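Local coordinates for ADP-ribose pyrophosphatase (Streptococcus suis, PDB 3O8S), which probably hydrolyses the pyrophosphate bond of ADP-ribose or a related nucleoside diphosphate derivative, as a member of the NUDIX hydrolase family, at residues D72-I77 against L92-G97. Numbering follows the deposited sequence.
Sequences DTRAAI and LWSLPG. With EDO (1,2-ethanediol), chain F.
R74 reaches across to L95 with its guanidinium, where NH1 donates to the carbonyl O of L95 at 2.9 Å. The nitrogen lies almost in line with that C=O (168°), but the hydrogen is bent off the line to O (141°). One residue on, the backbone N of A75 binds P96 O in a straight bond of 2.8 Å. R74 and G97 form an antiparallel non-hydrogen-bonded pair with CA atoms 4.4 Å apart, and G97 CA approaches T73 O to 3.1 Å in a CA-H...O contact.

The R74 chain bends at chi2 (-77°) and chi3, which carries CD past the L95 backbone. Its planar end is fixed side-on by D72: NE meets OD2 in plane at 3.1 Å, while NH2 meets OD1, which lies tilted out of that plane, both through syn lone pairs. K147 forms a second salt bridge to D72. G97 C sits over one guanidinium face, 3.7 Å above the plane. NH1 also donates to O2 of the ethanediol, probably from the crystallisation liquor; S94 OG shares a hydrogen bond of 2.6 Å with the same O2, and K183 NZ also binds the diol. L95 CD1 packs on R74 CB at 3.9 Å, the two side chains crossing at a slant, with L95 CB and CD2 against A75 O.

Helix 106-118 packs on A75, I77 and P96, and its E117 accepts from G97 N. G97 leads into a sequence resembling the Nudix box, whose loop-helix-loop forms the metal and pyrophosphate site in other Nudix hydrolases. D72, bridged by R74 and K147, probably stays ionised and offsets part of their positive charge, while NH1 ties strand 70-79 to the L95 backbone and a diol-occupied polar site.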
ATOM      1  N   ASP A  72      -0.908   9.033  -3.149  1.00 60.66           N
ATOM      2  CA  ASP A  72      -0.668   9.201  -4.577  1.00 58.50           C
ATOM      3  C   ASP A  72      -0.635   7.826  -5.236  1.00 58.98           C
ATOM      4  O   ASP A  72      -0.005   6.909  -4.710  1.00 57.38           O
ATOM      5  CB  ASP A  72       0.639   9.962  -4.838  1.00 60.27           C
ATOM      6  CG  ASP A  72       0.958  10.156  -6.310  1.00 64.34           C
ATOM      7  OD1 ASP A  72       0.239  10.918  -6.974  1.00 64.56           O
ATOM      8  OD2 ASP A  72       1.944   9.558  -6.786  1.00 67.59           O
ATOM      9  N   THR A  73      -1.357   7.664  -6.346  1.00 53.56           N
ATOM     10  CA  THR A  73      -1.378   6.393  -7.062  1.00 50.12           C
ATOM     11  C   THR A  73      -0.719   6.597  -8.410  1.00 52.45           C
ATOM     12  O   THR A  73      -0.856   7.665  -8.997  1.00 53.06           O
ATOM     13  CB  THR A  73      -2.786   5.816  -7.158  1.00 56.47           C
ATOM     14  OG1 THR A  73      -3.649   6.746  -7.806  1.00 57.65           O
ATOM     15  CG2 THR A  73      -3.351   5.422  -5.797  1.00 59.16           C
ATOM     16  N   ARG A  74       0.077   5.619  -8.852  1.00 46.83           N
ATOM     17  CA  ARG A  74       0.762   5.644 -10.155  1.00 45.53           C
ATOM     18  C   ARG A  74       0.547   4.328 -10.843  1.00 47.64           C
ATOM     19  O   ARG A  74       0.732   3.270 -10.212  1.00 47.14           O
ATOM     20  CB  ARG A  74       2.272   5.928 -10.019  1.00 44.75           C
ATOM     21  CG  ARG A  74       2.640   7.314  -9.473  1.00 51.07           C
ATOM     22  CD  ARG A  74       2.494   8.430 -10.490  1.00 51.98           C
ATOM     23  NE  ARG A  74       1.969   9.634  -9.845  1.00 61.28           N
ATOM     24  CZ  ARG A  74       1.472  10.687 -10.485  1.00 67.93           C
ATOM     25  NH1 ARG A  74       1.459  10.723 -11.811  1.00 55.32           N
ATOM     26  NH2 ARG A  74       1.001  11.723  -9.804  1.00 53.18           N
ATOM     27  N   ALA A  75       0.149   4.368 -12.123  1.00 43.95           N
ATOM     28  CA  ALA A  75      -0.072   3.142 -12.889  1.00 42.93           C
ATOM     29  C   ALA A  75       1.097   2.861 -13.826  1.00 44.21           C
ATOM     30  O   ALA A  75       1.513   3.742 -14.568  1.00 43.94           O
ATOM     31  CB  ALA A  75      -1.369   3.232 -13.680  1.00 44.48           C
ATOM     32  N   ALA A  76       1.631   1.639 -13.773  1.00 40.15           N
ATOM     33  CA  ALA A  76       2.735   1.190 -14.634  1.00 40.48           C
ATOM     34  C   ALA A  76       2.178   0.194 -15.651  1.00 43.01           C
ATOM     35  O   ALA A  76       1.747  -0.881 -15.264  1.00 42.63           O
ATOM     36  CB  ALA A  76       3.822   0.543 -13.788  1.00 40.70           C
ATOM     37  N   ILE A  77       2.123   0.578 -16.919  1.00 41.02           N
ATOM     38  CA  ILE A  77       1.556  -0.225 -18.014  1.00 41.15           C
ATOM     39  C   ILE A  77       2.660  -0.553 -19.013  1.00 43.93           C
ATOM     40  O   ILE A  77       3.322   0.345 -19.505  1.00 43.63           O
ATOM     41  CB  ILE A  77       0.361   0.539 -18.691  1.00 44.77           C
ATOM     42  CG1 ILE A  77      -0.705   0.981 -17.645  1.00 44.08           C
ATOM     43  CG2 ILE A  77      -0.294  -0.294 -19.850  1.00 45.43           C
ATOM     44  CD1 ILE A  77      -1.382   2.320 -18.008  1.00 54.90           C
ATOM     45  N   LEU A  92       6.966  17.603 -19.237  1.00 70.23           N
ATOM     46  CA  LEU A  92       7.532  16.471 -18.495  1.00 67.19           C
ATOM     47  C   LEU A  92       6.602  15.264 -18.565  1.00 67.96           C
ATOM     48  O   LEU A  92       5.386  15.413 -18.752  1.00 66.25           O
ATOM     49  CB  LEU A  92       7.858  16.817 -17.032  1.00 67.07           C
ATOM     50  CG  LEU A  92       8.892  17.946 -16.807  1.00 73.76           C
ATOM     51  CD1 LEU A  92       8.963  18.291 -15.344  1.00 74.23           C
ATOM     52  CD2 LEU A  92      10.286  17.562 -17.319  1.00 72.85           C
ATOM     53  N   TRP A  93       7.193  14.071 -18.437  1.00 62.83           N
ATOM     54  CA  TRP A  93       6.497  12.800 -18.571  1.00 59.03           C
ATOM     55  C   TRP A  93       6.387  12.051 -17.264  1.00 62.05           C
ATOM     56  O   TRP A  93       7.300  12.065 -16.420  1.00 62.84           O
ATOM     57  CB  TRP A  93       7.189  11.935 -19.621  1.00 57.23           C
ATOM     58  CG  TRP A  93       7.170  12.555 -20.995  1.00 60.29           C
ATOM     59  CD1 TRP A  93       7.940  13.594 -21.437  1.00 66.51           C
ATOM     60  CD2 TRP A  93       6.320  12.189 -22.090  1.00 59.14           C
ATOM     61  NE1 TRP A  93       7.647  13.875 -22.747  1.00 67.32           N
ATOM     62  CE2 TRP A  93       6.669  13.015 -23.183  1.00 66.03           C
ATOM     63  CE3 TRP A  93       5.329  11.208 -22.272  1.00 57.52           C
ATOM     64  CZ2 TRP A  93       6.021  12.929 -24.423  1.00 65.78           C
ATOM     65  CZ3 TRP A  93       4.694  11.116 -23.498  1.00 59.63           C
ATOM     66  CH2 TRP A  93       5.037  11.974 -24.559  1.00 63.40           C
ATOM     67  N   SER A  94       5.238  11.409 -17.080  1.00 54.91           N
ATOM     68  CA  SER A  94       5.014  10.668 -15.860  1.00 51.62           C
ATOM     69  C   SER A  94       4.052   9.504 -16.092  1.00 53.52           C
ATOM     70  O   SER A  94       3.361   9.438 -17.107  1.00 53.21           O
ATOM     71  CB  SER A  94       4.491  11.595 -14.756  1.00 53.02           C
ATOM     72  OG  SER A  94       3.246  12.195 -15.072  1.00 57.22           O
ATOM     73  N   LEU A  95       4.036   8.581 -15.153  1.00 50.13           N
ATOM     74  CA  LEU A  95       3.084   7.490 -15.155  1.00 49.52           C
ATOM     75  C   LEU A  95       1.704   8.072 -14.912  1.00 54.79           C
ATOM     76  O   LEU A  95       1.588   9.009 -14.095  1.00 54.27           O
ATOM     77  CB  LEU A  95       3.402   6.487 -14.023  1.00 47.82           C
ATOM     78  CG  LEU A  95       4.711   5.731 -14.057  1.00 51.18           C
ATOM     79  CD1 LEU A  95       4.872   4.913 -12.779  1.00 49.12           C
ATOM     80  CD2 LEU A  95       4.772   4.838 -15.266  1.00 51.60           C
ATOM     81  N   PRO A  96       0.636   7.529 -15.536  1.00 51.20           N
ATOM     82  CA  PRO A  96      -0.710   8.033 -15.216  1.00 52.50           C
ATOM     83  C   PRO A  96      -0.959   7.861 -13.719  1.00 57.19           C
ATOM     84  O   PRO A  96      -0.463   6.910 -13.104  1.00 54.08           O
ATOM     85  CB  PRO A  96      -1.639   7.153 -16.070  1.00 53.05           C
ATOM     86  CG  PRO A  96      -0.774   6.680 -17.183  1.00 56.47           C
ATOM     87  CD  PRO A  96       0.578   6.458 -16.551  1.00 51.26           C
ATOM     88  N   GLY A  97      -1.642   8.821 -13.129  1.00 56.31           N
ATOM     89  CA  GLY A  97      -1.917   8.755 -11.708  1.00 55.81           C
ATOM     90  C   GLY A  97      -2.299  10.074 -11.095  1.00 61.58           C
ATOM     91  O   GLY A  97      -2.843  10.955 -11.762  1.00 63.27           O
TER
HETATM   92  C1  EDO F 210      -0.771  13.631 -15.072  1.00 66.10           C
HETATM   93  O1  EDO F 210      -1.652  14.211 -14.104  1.00 71.21           O
HETATM   94  C2  EDO F 210      -0.076  12.427 -14.454  1.00 62.76           C
HETATM   95  O2  EDO F 210       1.114  12.844 -13.782  1.00 64.76           O